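Local coordinates for beta-lactamase OXA-2 (Salmonella typhimurium, PDB 1K38), which hydrolyses the beta-lactam ring of penicillins, oxacillin among them, to substituted beta-amino acids and so confers antibiotic resistance, at residues K12-E16 against F17-G21; R117-L120 against K121-D124; L143-A147 against Q148-A152. All blocks are in the same frame, centred on the assembly; numbering follows the deposited sequence.

Contact 1. Residues K12-E16 against F17-G21; sequences KFFSE and FQAKG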
# COMPACT_ATOMS: atom_id res chain seq x y z
N LYS A 12 -1.47 -1.47 32.21
CA LYS A 12 -2.01 -0.12 32.34
C LYS A 12 -2.77 0.31 31.10
O LYS A 12 -3.72 1.08 31.19
CB LYS A 12 -0.89 0.89 32.62
CG LYS A 12 0.10 1.08 31.48
CD LYS A 12 1.10 2.17 31.83
CE LYS A 12 2.14 2.34 30.74
NZ LYS A 12 3.10 3.42 31.08
N PHE A 13 -2.36 -0.18 29.94
CA PHE A 13 -3.03 0.16 28.70
C PHE A 13 -4.38 -0.53 28.61
O PHE A 13 -5.35 0.05 28.12
CB PHE A 13 -2.16 -0.21 27.50
CG PHE A 13 -0.91 0.62 27.38
CD1 PHE A 13 -0.99 1.99 27.15
CD2 PHE A 13 0.34 0.04 27.53
CE1 PHE A 13 0.17 2.77 27.07
CE2 PHE A 13 1.50 0.80 27.45
CZ PHE A 13 1.41 2.17 27.22
N PHE A 14 -4.46 -1.77 29.08
CA PHE A 14 -5.72 -2.50 29.05
C PHE A 14 -6.67 -1.94 30.10
O PHE A 14 -7.86 -1.79 29.84
CB PHE A 14 -5.50 -3.99 29.31
CG PHE A 14 -4.91 -4.72 28.13
CD1 PHE A 14 -3.55 -4.68 27.86
CD2 PHE A 14 -5.74 -5.44 27.27
CE1 PHE A 14 -3.02 -5.34 26.75
CE2 PHE A 14 -5.22 -6.10 26.16
CZ PHE A 14 -3.85 -6.05 25.90
N SER A 15 -6.14 -1.62 31.28
CA SER A 15 -6.97 -1.07 32.34
C SER A 15 -7.47 0.32 31.96
O SER A 15 -8.58 0.71 32.31
CB SER A 15 -6.18 -1.01 33.66
OG SER A 15 -5.01 -0.23 33.52
N GLU A 16 -6.64 1.07 31.23
CA GLU A 16 -7.01 2.42 30.80
C GLU A 16 -8.32 2.36 30.02
O GLU A 16 -9.16 3.25 30.12
CB GLU A 16 -5.92 3.01 29.91
CG GLU A 16 -6.13 4.49 29.58
CD GLU A 16 -5.11 5.02 28.59
OE1 GLU A 16 -3.92 4.66 28.70
OE2 GLU A 16 -5.50 5.81 27.70
N PHE A 17 -8.48 1.29 29.25
CA PHE A 17 -9.67 1.11 28.44
C PHE A 17 -10.58 0.02 29.01
O PHE A 17 -11.41 -0.53 28.30
CB PHE A 17 -9.27 0.79 27.00
CG PHE A 17 -8.57 1.92 26.31
CD1 PHE A 17 -9.29 3.03 25.88
CD2 PHE A 17 -7.19 1.90 26.15
CE1 PHE A 17 -8.63 4.12 25.30
CE2 PHE A 17 -6.53 2.98 25.57
CZ PHE A 17 -7.26 4.09 25.15
N GLN A 18 -10.40 -0.26 30.30
CA GLN A 18 -11.19 -1.27 31.00
C GLN A 18 -11.43 -2.49 30.11
O GLN A 18 -12.57 -2.88 29.87
CB GLN A 18 -12.53 -0.66 31.43
CG GLN A 18 -12.38 0.53 32.37
CD GLN A 18 -13.69 1.24 32.63
OE1 GLN A 18 -14.32 1.78 31.72
NE2 GLN A 18 -14.11 1.25 33.89
N ALA A 19 -10.34 -3.08 29.64
CA ALA A 19 -10.43 -4.24 28.77
C ALA A 19 -9.62 -5.41 29.30
O ALA A 19 -8.66 -5.24 30.05
CB ALA A 19 -9.96 -3.88 27.37
N LYS A 20 -10.03 -6.61 28.91
CA LYS A 20 -9.35 -7.83 29.30
C LYS A 20 -8.91 -8.51 28.01
O LYS A 20 -9.73 -8.76 27.12
CB LYS A 20 -10.29 -8.75 30.08
CG LYS A 20 -10.82 -8.13 31.37
CD LYS A 20 -9.69 -7.76 32.32
CE LYS A 20 -10.22 -7.11 33.59
NZ LYS A 20 -9.12 -6.71 34.51
N GLY A 21 -7.63 -8.81 27.89
CA GLY A 21 -7.17 -9.45 26.68
C GLY A 21 -5.68 -9.74 26.67
O GLY A 21 -5.04 -9.81 27.71
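Phe14 and Ala19 meet where the helix 11-16 ends and the chain turns toward strand 21-27, and the Phe14 side chain follows that turn. Its CB lies 3.5 Å from Ala19 O, the carbonyl that also comes up near the plane of the ring at its edge. Chi1 of -75° sets CG opposite the carbonyl carbon and sends the ring along the outgoing chain. CD2 lies between Ala19 O and Gly21 N, 3.9 Å from the latter. CE2 comes within 3.7 Å of Gly21 C, an oblique approach to the backbone where the strand begins, and CZ, at the tip, is 4.2 Å from Gly21 C. Beyond the turn the ring stacks with Phe38 and touches Leu214 and Ile216 of strand 208-217.

Phe17 carries the other side chain contact. Its ring runs alongside Glu16, with carboxylate and ring planes 27° apart in a stacked arrangement. Glu16 CG sits over one face toward the rim, and OE2 lies 3.5 Å from Phe17 CZ. At the ring's edge, near its plane, Phe13 O is 3.3 Å from Phe17 CD2. Phe13 and Phe17 both lean on helix 226-238, touching Ala234 and Ile235 and Ala230 and Ile231 respectively.

The backbone closes the turn. Ala19 N donates to Phe14 O over 2.8 Å, nearly straight at 162°, and the same oxygen takes a weak second bond from Phe17 N. Gln18 N reaches Ser15 O at 2.9 Å, standing above that carbonyl plane rather than on a lone pair. Gln18 adopts positive phi, which lets the chain reverse; with the 6→1 bond from Ala19 N and the 5→2 bond from Gln18 N, this is a Schellman motif, with Gln18 as its C-prime residue.

Contact 2. Residues R117-L120 against K121-D124; sequences RRYL and KKID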
# COMPACT_ATOMS: atom_id res chain seq x y z
N ARG A 117 -9.99 -26.97 3.37
CA ARG A 117 -9.19 -27.76 4.29
C ARG A 117 -7.75 -27.85 3.79
O ARG A 117 -6.81 -27.71 4.57
CB ARG A 117 -9.77 -29.16 4.45
CG ARG A 117 -11.10 -29.20 5.17
CD ARG A 117 -11.68 -30.61 5.23
NE ARG A 117 -12.97 -30.63 5.92
CZ ARG A 117 -13.12 -30.48 7.24
NH1 ARG A 117 -12.07 -30.31 8.02
NH2 ARG A 117 -14.34 -30.50 7.77
N ARG A 118 -7.58 -28.08 2.49
CA ARG A 118 -6.25 -28.18 1.92
C ARG A 118 -5.49 -26.86 2.04
O ARG A 118 -4.31 -26.86 2.37
CB ARG A 118 -6.32 -28.60 0.44
CG ARG A 118 -6.66 -30.07 0.24
CD ARG A 118 -6.37 -30.52 -1.19
NE ARG A 118 -7.28 -29.91 -2.16
CZ ARG A 118 -8.57 -30.19 -2.25
NH1 ARG A 118 -9.13 -31.08 -1.44
NH2 ARG A 118 -9.32 -29.58 -3.17
N TYR A 119 -6.17 -25.75 1.78
CA TYR A 119 -5.54 -24.44 1.88
C TYR A 119 -5.10 -24.16 3.31
O TYR A 119 -3.98 -23.72 3.56
CB TYR A 119 -6.50 -23.33 1.44
CG TYR A 119 -6.61 -23.11 -0.05
CD1 TYR A 119 -5.47 -23.00 -0.84
CD2 TYR A 119 -7.85 -22.95 -0.65
CE1 TYR A 119 -5.57 -22.73 -2.21
CE2 TYR A 119 -7.97 -22.68 -2.01
CZ TYR A 119 -6.82 -22.57 -2.78
OH TYR A 119 -6.94 -22.29 -4.12
N LEU A 120 -5.99 -24.42 4.27
CA LEU A 120 -5.69 -24.19 5.67
C LEU A 120 -4.50 -25.03 6.12
O LEU A 120 -3.66 -24.58 6.89
CB LEU A 120 -6.91 -24.49 6.54
CG LEU A 120 -8.03 -23.44 6.50
CD1 LEU A 120 -9.31 -24.01 7.12
CD2 LEU A 120 -7.57 -22.19 7.24
N LYS A 121 -4.44 -26.26 5.62
CA LYS A 121 -3.36 -27.16 5.98
C LYS A 121 -2.03 -26.70 5.39
O LYS A 121 -0.99 -26.78 6.04
CB LYS A 121 -3.67 -28.59 5.51
CG LYS A 121 -2.69 -29.64 6.02
CD LYS A 121 -3.02 -31.03 5.48
CE LYS A 121 -2.58 -31.20 4.03
NZ LYS A 121 -3.19 -30.21 3.10
N LYS A 122 -2.06 -26.20 4.15
CA LYS A 122 -0.83 -25.75 3.51
C LYS A 122 -0.21 -24.53 4.18
O LYS A 122 0.99 -24.30 4.04
CB LYS A 122 -1.06 -25.50 2.01
CG LYS A 122 -1.84 -24.25 1.67
CD LYS A 122 -2.36 -24.31 0.23
CE LYS A 122 -1.25 -24.62 -0.77
NZ LYS A 122 -1.79 -24.87 -2.15
N ILE A 123 -1.01 -23.74 4.89
CA ILE A 123 -0.45 -22.58 5.58
C ILE A 123 -0.40 -22.80 7.09
O ILE A 123 -0.07 -21.89 7.84
CB ILE A 123 -1.23 -21.27 5.29
CG1 ILE A 123 -2.69 -21.40 5.73
CG2 ILE A 123 -1.15 -20.93 3.80
CD1 ILE A 123 -3.45 -20.07 5.68
N ASP A 124 -0.73 -24.02 7.52
CA ASP A 124 -0.70 -24.38 8.94
C ASP A 124 -1.32 -23.27 9.79
O ASP A 124 -0.72 -22.79 10.75
CB ASP A 124 0.76 -24.62 9.35
CG ASP A 124 0.90 -25.11 10.78
OD1 ASP A 124 0.13 -26.01 11.18
OD2 ASP A 124 1.79 -24.61 11.49
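Lys122 runs alongside the Tyr119 ring near the end of helix 113-122. This is the main side-chain packing: Lys122 CD rests 3.5 Å from Tyr119 CD1, at the ring edge and near its plane. The phenol OH is hydrogen-bonded to Asp63, and the ring stacks with Phe60. Ile123 CG1 packs against a backbone carbonyl of the last turn, 3.5 Å from Leu120 O, while the apolar packing of its side chain is on Pro56 and Phe60 of helix 56-64.

Among the charged groups, Lys121 curls back through bends at chi3 and chi4, bringing NZ to 3.6 Å from Arg118 O. Its ammonium stays 6.7 Å from Arg118 NE, far enough that repulsion between the like charges is probably modest. Arg117 turns away to a salt bridge with Asp113.

Backbone hydrogen bonds run down the helix: Lys121 N to Arg117 O at 3.0 Å, and Lys122 N to Arg118 O at 2.9 Å. The N of Ile123, the first residue to leave helical backbone angles, makes a weak bond to Leu120 O. Asp124 then takes positive phi, and its N bonds to Lys121 O while Tyr125 N reaches back to Leu120 O: a Schellman motif closing the helix, with Asp124 as C-prime.

Contact 3. Residues L143-A147 against Q148-A152; sequences LAISA and QEQIA
A capping box starts helix 147-158, with Ser146 at the N-cap and Glu149 three residues on, each side chain serving the other's backbone. Ser146 OG accepts from Glu149 N at 3.1 Å, and Glu149 OE1 accepts from Ser146 N at 3.0 Å. The second bond is nearly straight at 162° and uses the lone pair of OE1 that faces away from OE2. The serine chi1 of 74° turns OG in toward the helix, where it can take the Glu149 N-H. OE2 carries a salt bridge to Arg46, so both carboxylate oxygens are held.

Ile145, the residue before the N-cap, packs against the box. It crosses Glu149 obliquely, its CG1 3.4 Å from Glu149 CB, and meets Gln150 at about a right angle, with CG2 3.8 Å from NE2. That amide nitrogen donates to Thr52, next to Ser51, the predicted acyl-ester serine; the Gln150 side chain lies about 9 Å from that of Ser51. Gln150 N to Ser146 O, at 2.9 Å, and Ile151 N to Ala147 O, at 3.1 Å, begin the helical hydrogen-bond ladder.

Ala147 and Ile151 press this first turn against strands 21-27 and 208-217 of the sheet. Gln150 rests on Trp198 and Val200 of strand 196-205, while Gln148 is tied to Ser43 at the end of helix 40-43.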
# COMPACT_ATOMS: atom_id res chain seq x y z
N LEU A 143 -12.91 -23.33 13.16
CA LEU A 143 -11.61 -22.69 13.00
C LEU A 143 -11.21 -21.79 14.17
O LEU A 143 -11.99 -20.95 14.63
CB LEU A 143 -11.58 -21.87 11.70
CG LEU A 143 -10.21 -21.31 11.31
CD1 LEU A 143 -9.22 -22.44 11.09
CD2 LEU A 143 -10.35 -20.47 10.05
N ALA A 144 -9.98 -21.98 14.65
CA ALA A 144 -9.47 -21.19 15.77
C ALA A 144 -7.96 -21.01 15.65
O ALA A 144 -7.26 -21.90 15.18
CB ALA A 144 -9.82 -21.87 17.09
N ILE A 145 -7.48 -19.86 16.10
CA ILE A 145 -6.06 -19.53 16.03
C ILE A 145 -5.67 -18.59 17.18
O ILE A 145 -6.49 -17.80 17.64
CB ILE A 145 -5.75 -18.86 14.66
CG1 ILE A 145 -4.25 -18.62 14.50
CG2 ILE A 145 -6.54 -17.56 14.53
CD1 ILE A 145 -3.85 -18.18 13.09
N SER A 146 -4.43 -18.69 17.65
CA SER A 146 -3.98 -17.84 18.76
C SER A 146 -3.30 -16.56 18.28
O SER A 146 -2.94 -16.43 17.11
CB SER A 146 -3.00 -18.60 19.65
OG SER A 146 -1.73 -18.72 19.01
N ALA A 147 -3.10 -15.63 19.21
CA ALA A 147 -2.44 -14.38 18.88
C ALA A 147 -1.01 -14.65 18.41
O ALA A 147 -0.54 -14.01 17.47
CB ALA A 147 -2.43 -13.44 20.09
N GLN A 148 -0.33 -15.60 19.04
CA GLN A 148 1.03 -15.91 18.63
C GLN A 148 1.05 -16.53 17.24
O GLN A 148 1.96 -16.27 16.45
CB GLN A 148 1.71 -16.83 19.65
CG GLN A 148 2.16 -16.07 20.90
CD GLN A 148 3.22 -16.81 21.70
OE1 GLN A 148 4.10 -17.45 21.14
NE2 GLN A 148 3.14 -16.69 23.03
N GLU A 149 0.04 -17.34 16.93
CA GLU A 149 -0.05 -17.96 15.62
C GLU A 149 -0.36 -16.91 14.54
O GLU A 149 0.07 -17.04 13.40
CB GLU A 149 -1.10 -19.07 15.63
CG GLU A 149 -0.69 -20.26 16.49
CD GLU A 149 -1.72 -21.36 16.50
OE1 GLU A 149 -2.91 -21.06 16.71
OE2 GLU A 149 -1.34 -22.53 16.31
N GLN A 150 -1.12 -15.88 14.91
CA GLN A 150 -1.43 -14.81 13.96
C GLN A 150 -0.13 -14.10 13.59
O GLN A 150 0.09 -13.75 12.43
CB GLN A 150 -2.41 -13.80 14.56
CG GLN A 150 -3.83 -14.34 14.76
CD GLN A 150 -4.81 -13.89 13.69
OE1 GLN A 150 -4.42 -13.63 12.55
NE2 GLN A 150 -6.09 -13.80 14.06
N ILE A 151 0.72 -13.87 14.59
CA ILE A 151 2.00 -13.20 14.35
C ILE A 151 2.83 -14.02 13.37
O ILE A 151 3.35 -13.49 12.39
CB ILE A 151 2.80 -13.02 15.66
CG1 ILE A 151 2.09 -12.03 16.59
CG2 ILE A 151 4.22 -12.55 15.35
CD1 ILE A 151 2.16 -10.59 16.15
N ALA A 152 2.95 -15.32 13.63
CA ALA A 152 3.73 -16.19 12.75
C ALA A 152 3.20 -16.14 11.32
O ALA A 152 3.97 -16.09 10.37
CB ALA A 152 3.71 -17.62 13.28

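The three contacts come in sequence order, and all lie at helix ends: contacts 1 and 2 close helices 11-16 and 113-122, and contact 3 opens helix 147-158. Contacts 1 and 2 lie on opposite sides of the chain's centre, their own centres 34 Å apart. Contact 3 sits between, 21 Å from contact 1 and 14 Å from contact 2 by centres. It touches only contact 2, through Leu120 CD2 and Leu143 CD1 at 4.2 Å. Contacts 1 and 3 both reach the mixed sheet, sharing strands 21-27 and 208-217, whereas contact 2 packs on helix 56-64. Contact 3 thus links the helical part to the sheet close to the predicted catalytic serine.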